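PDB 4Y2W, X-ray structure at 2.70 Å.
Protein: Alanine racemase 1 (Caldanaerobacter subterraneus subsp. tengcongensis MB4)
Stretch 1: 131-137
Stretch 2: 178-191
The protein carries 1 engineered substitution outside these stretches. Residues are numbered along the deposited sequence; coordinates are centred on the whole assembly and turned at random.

Stretch 1, residues 131-137: KIDTGLG
Stretch 2 (178-191) DYCKEQFDKFMNLI

A short irregular segment, residues 131-137, lies against one side of a helix in a small contact of 404 Å², apolar at one end and polar at the other, with Thr134 at its centre. Residues 178-191 are helical throughout (phi near -63°, psi near -43°) and belong to a longer helix. The closest CA pair is Thr134 CA to Gln183 CA, 5.1 Å. From there the segment's earlier residues meet later turns of the helix, Ile132 reaching Phe187 and Leu190, whereas Gly135 meets the earlier Tyr179, so the two chains run in broadly opposite senses.

Ile132 (phi/psi -115/133; m, m) points toward the helix. Its CG1 lies 3.7 Å from Phe187 CE1, at the ring edge, and its CD1 packs 3.6 Å from Leu190 CD2, joining three buried apolar side chains. Phe187 has chi1 t and chi2 58°; Leu190 is t, p.

Thr134 (-98/6; chi1 p) serves both chemistries. Its CG2 sits 3.9 Å from Phe187 CB, while its OG1 accepts a hydrogen bond from Gln183 NE2 at 3.0 Å, with an N-H...O angle of 149°. Gln183, with chi1 m, chi2 t and chi3 -106°, starts sideways but brings its amide to the segment. The extended Lys186 chain (m, t, t, t) covers the margin, CD 4.1 Å from Thr134 O.

Gly135 adopts 160/-32, where a CB would jam against the preceding carbonyl and lie 2.6 Å from Tyr179 OH. Without one, Gly135 CA approaches Tyr179 OH to 3.3 Å, and that hydroxyl donates a weak 3.4 Å hydrogen bond to Gly135 O; Tyr179 has chi1 t and chi2 67°. Asp133 (-94/102; chi1 t), whose CA-to-CB bond points away from the helix although its end comes nearer, braces the turn: its OD1 accepts from Gly135 N at 3.2 Å and Gly137 N at 2.9 Å.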

# COMPACT_ATOMS: atom_id res chain seq x y z
N LYS A 131 16.51 -12.64 20.87
CA LYS A 131 17.19 -12.06 19.72
C LYS A 131 18.52 -11.52 20.09
O LYS A 131 18.67 -10.81 21.05
CB LYS A 131 16.36 -10.99 18.99
CG LYS A 131 17.13 -10.09 18.03
CD LYS A 131 17.07 -10.46 16.55
CE LYS A 131 17.78 -9.43 15.66
NZ LYS A 131 17.03 -8.70 14.59
N ILE A 132 19.50 -11.88 19.28
CA ILE A 132 20.85 -11.43 19.48
C ILE A 132 21.31 -10.54 18.34
O ILE A 132 21.14 -10.86 17.19
CB ILE A 132 21.79 -12.64 19.61
CG1 ILE A 132 21.22 -13.63 20.59
CG2 ILE A 132 23.15 -12.20 20.09
CD1 ILE A 132 21.17 -13.13 22.01
N ASP A 133 21.91 -9.42 18.68
CA ASP A 133 22.43 -8.51 17.67
C ASP A 133 23.91 -8.81 17.43
O ASP A 133 24.77 -8.43 18.22
CB ASP A 133 22.24 -7.06 18.13
CG ASP A 133 22.37 -6.07 17.00
OD1 ASP A 133 23.17 -6.32 16.07
OD2 ASP A 133 21.68 -5.03 17.05
N THR A 134 24.19 -9.50 16.33
CA THR A 134 25.55 -9.93 16.01
C THR A 134 26.26 -9.01 15.01
O THR A 134 27.37 -9.32 14.59
CB THR A 134 25.55 -11.37 15.44
OG1 THR A 134 24.63 -11.46 14.35
CG2 THR A 134 25.16 -12.37 16.51
N GLY A 135 25.63 -7.89 14.65
CA GLY A 135 26.22 -6.96 13.68
C GLY A 135 25.26 -6.00 12.99
O GLY A 135 25.64 -4.88 12.64
N LEU A 136 24.02 -6.44 12.80
CA LEU A 136 22.99 -5.66 12.09
C LEU A 136 22.62 -4.34 12.77
O LEU A 136 22.16 -3.40 12.10
CB LEU A 136 21.74 -6.53 11.90
CG LEU A 136 20.55 -5.97 11.12
CD1 LEU A 136 20.89 -5.68 9.67
CD2 LEU A 136 19.38 -6.94 11.20
N GLY A 137 22.80 -4.25 14.09
CA GLY A 137 22.53 -3.02 14.84
C GLY A 137 21.06 -2.63 14.93
O GLY A 137 20.74 -1.47 15.19
N ASP A 178 32.93 -12.84 4.90
CA ASP A 178 33.72 -12.58 6.11
C ASP A 178 32.87 -12.07 7.26
O ASP A 178 33.07 -12.46 8.41
CB ASP A 178 34.84 -11.59 5.82
CG ASP A 178 35.97 -12.19 5.00
OD1 ASP A 178 35.78 -13.28 4.40
OD2 ASP A 178 37.05 -11.57 4.95
N TYR A 179 31.91 -11.19 6.96
CA TYR A 179 31.03 -10.64 7.99
C TYR A 179 29.99 -11.66 8.44
O TYR A 179 29.69 -11.77 9.62
CB TYR A 179 30.35 -9.36 7.51
CG TYR A 179 29.89 -8.46 8.64
CD1 TYR A 179 30.82 -7.84 9.46
CD2 TYR A 179 28.54 -8.24 8.88
CE1 TYR A 179 30.42 -7.02 10.50
CE2 TYR A 179 28.13 -7.42 9.92
CZ TYR A 179 29.08 -6.81 10.72
OH TYR A 179 28.69 -5.99 11.76
N CYS A 180 29.44 -12.42 7.49
CA CYS A 180 28.53 -13.52 7.83
C CYS A 180 29.21 -14.55 8.73
O CYS A 180 28.65 -14.98 9.74
CB CYS A 180 28.00 -14.20 6.56
SG CYS A 180 26.79 -13.22 5.62
N LYS A 181 30.43 -14.95 8.37
CA LYS A 181 31.23 -15.86 9.19
C LYS A 181 31.47 -15.23 10.57
O LYS A 181 31.36 -15.90 11.59
CB LYS A 181 32.56 -16.20 8.51
CG LYS A 181 33.12 -17.59 8.81
CD LYS A 181 33.96 -17.63 10.08
CE LYS A 181 34.42 -19.05 10.41
NZ LYS A 181 33.28 -19.95 10.77
N GLU A 182 31.79 -13.94 10.58
CA GLU A 182 32.03 -13.20 11.81
C GLU A 182 30.80 -13.16 12.71
O GLU A 182 30.90 -13.37 13.92
CB GLU A 182 32.50 -11.78 11.50
CG GLU A 182 32.73 -10.90 12.73
CD GLU A 182 33.27 -9.53 12.38
OE1 GLU A 182 33.35 -9.19 11.18
OE2 GLU A 182 33.62 -8.78 13.32
N GLN A 183 29.64 -12.87 12.12
CA GLN A 183 28.38 -12.80 12.86
C GLN A 183 27.99 -14.17 13.41
O GLN A 183 27.50 -14.28 14.53
CB GLN A 183 27.25 -12.26 11.98
CG GLN A 183 27.36 -10.79 11.61
CD GLN A 183 26.11 -10.27 10.93
OE1 GLN A 183 26.08 -10.06 9.72
NE2 GLN A 183 25.06 -10.06 11.72
N PHE A 184 28.21 -15.20 12.60
CA PHE A 184 27.89 -16.57 13.00
C PHE A 184 28.71 -17.01 14.21
O PHE A 184 28.16 -17.55 15.17
CB PHE A 184 28.12 -17.53 11.83
CG PHE A 184 27.69 -18.93 12.10
CD1 PHE A 184 26.35 -19.29 12.03
CD2 PHE A 184 28.62 -19.91 12.44
CE1 PHE A 184 25.94 -20.58 12.29
CE2 PHE A 184 28.22 -21.21 12.70
CZ PHE A 184 26.88 -21.55 12.62
N ASP A 185 30.02 -16.76 14.17
CA ASP A 185 30.91 -17.14 15.27
C ASP A 185 30.52 -16.45 16.58
O ASP A 185 30.40 -17.12 17.61
CB ASP A 185 32.38 -16.82 14.92
CG ASP A 185 32.94 -17.74 13.83
OD1 ASP A 185 32.24 -18.70 13.42
OD2 ASP A 185 34.08 -17.51 13.39
N LYS A 186 30.32 -15.13 16.55
CA LYS A 186 29.86 -14.39 17.73
C LYS A 186 28.63 -15.05 18.34
O LYS A 186 28.55 -15.23 19.56
CB LYS A 186 29.51 -12.95 17.38
CG LYS A 186 30.71 -12.04 17.18
CD LYS A 186 30.27 -10.58 17.16
CE LYS A 186 31.42 -9.66 16.80
NZ LYS A 186 30.99 -8.23 16.78
N PHE A 187 27.68 -15.40 17.48
CA PHE A 187 26.44 -16.03 17.89
C PHE A 187 26.72 -17.36 18.59
O PHE A 187 26.28 -17.57 19.72
CB PHE A 187 25.54 -16.25 16.67
CG PHE A 187 24.13 -16.68 17.00
CD1 PHE A 187 23.33 -15.89 17.82
CD2 PHE A 187 23.61 -17.85 16.48
CE1 PHE A 187 22.04 -16.28 18.13
CE2 PHE A 187 22.31 -18.24 16.78
CZ PHE A 187 21.53 -17.45 17.61
N MET A 188 27.47 -18.24 17.93
CA MET A 188 27.81 -19.54 18.51
C MET A 188 28.64 -19.40 19.79
O MET A 188 28.52 -20.23 20.69
CB MET A 188 28.57 -20.40 17.49
CG MET A 188 27.80 -20.74 16.21
SD MET A 188 26.13 -21.40 16.42
CE MET A 188 26.40 -22.64 17.68
N ASN A 189 29.46 -18.36 19.88
CA ASN A 189 30.26 -18.10 21.08
C ASN A 189 29.43 -17.70 22.29
O ASN A 189 29.79 -18.01 23.43
CB ASN A 189 31.33 -17.04 20.79
CG ASN A 189 32.48 -17.57 19.94
OD1 ASN A 189 32.38 -18.62 19.30
ND2 ASN A 189 33.59 -16.84 19.94
N LEU A 190 28.32 -17.01 22.05
CA LEU A 190 27.36 -16.72 23.12
C LEU A 190 26.62 -18.00 23.54
O LEU A 190 26.31 -18.16 24.72
CB LEU A 190 26.35 -15.66 22.68
CG LEU A 190 25.38 -15.17 23.75
CD1 LEU A 190 26.13 -14.54 24.92
CD2 LEU A 190 24.39 -14.17 23.16
N ILE A 191 26.35 -18.88 22.59
CA ILE A 191 25.65 -20.14 22.87
C ILE A 191 26.54 -21.10 23.67
O ILE A 191 26.08 -21.73 24.62
CB ILE A 191 25.17 -20.85 21.58
CG1 ILE A 191 24.25 -19.95 20.75
CG2 ILE A 191 24.46 -22.16 21.92
CD1 ILE A 191 23.08 -19.37 21.51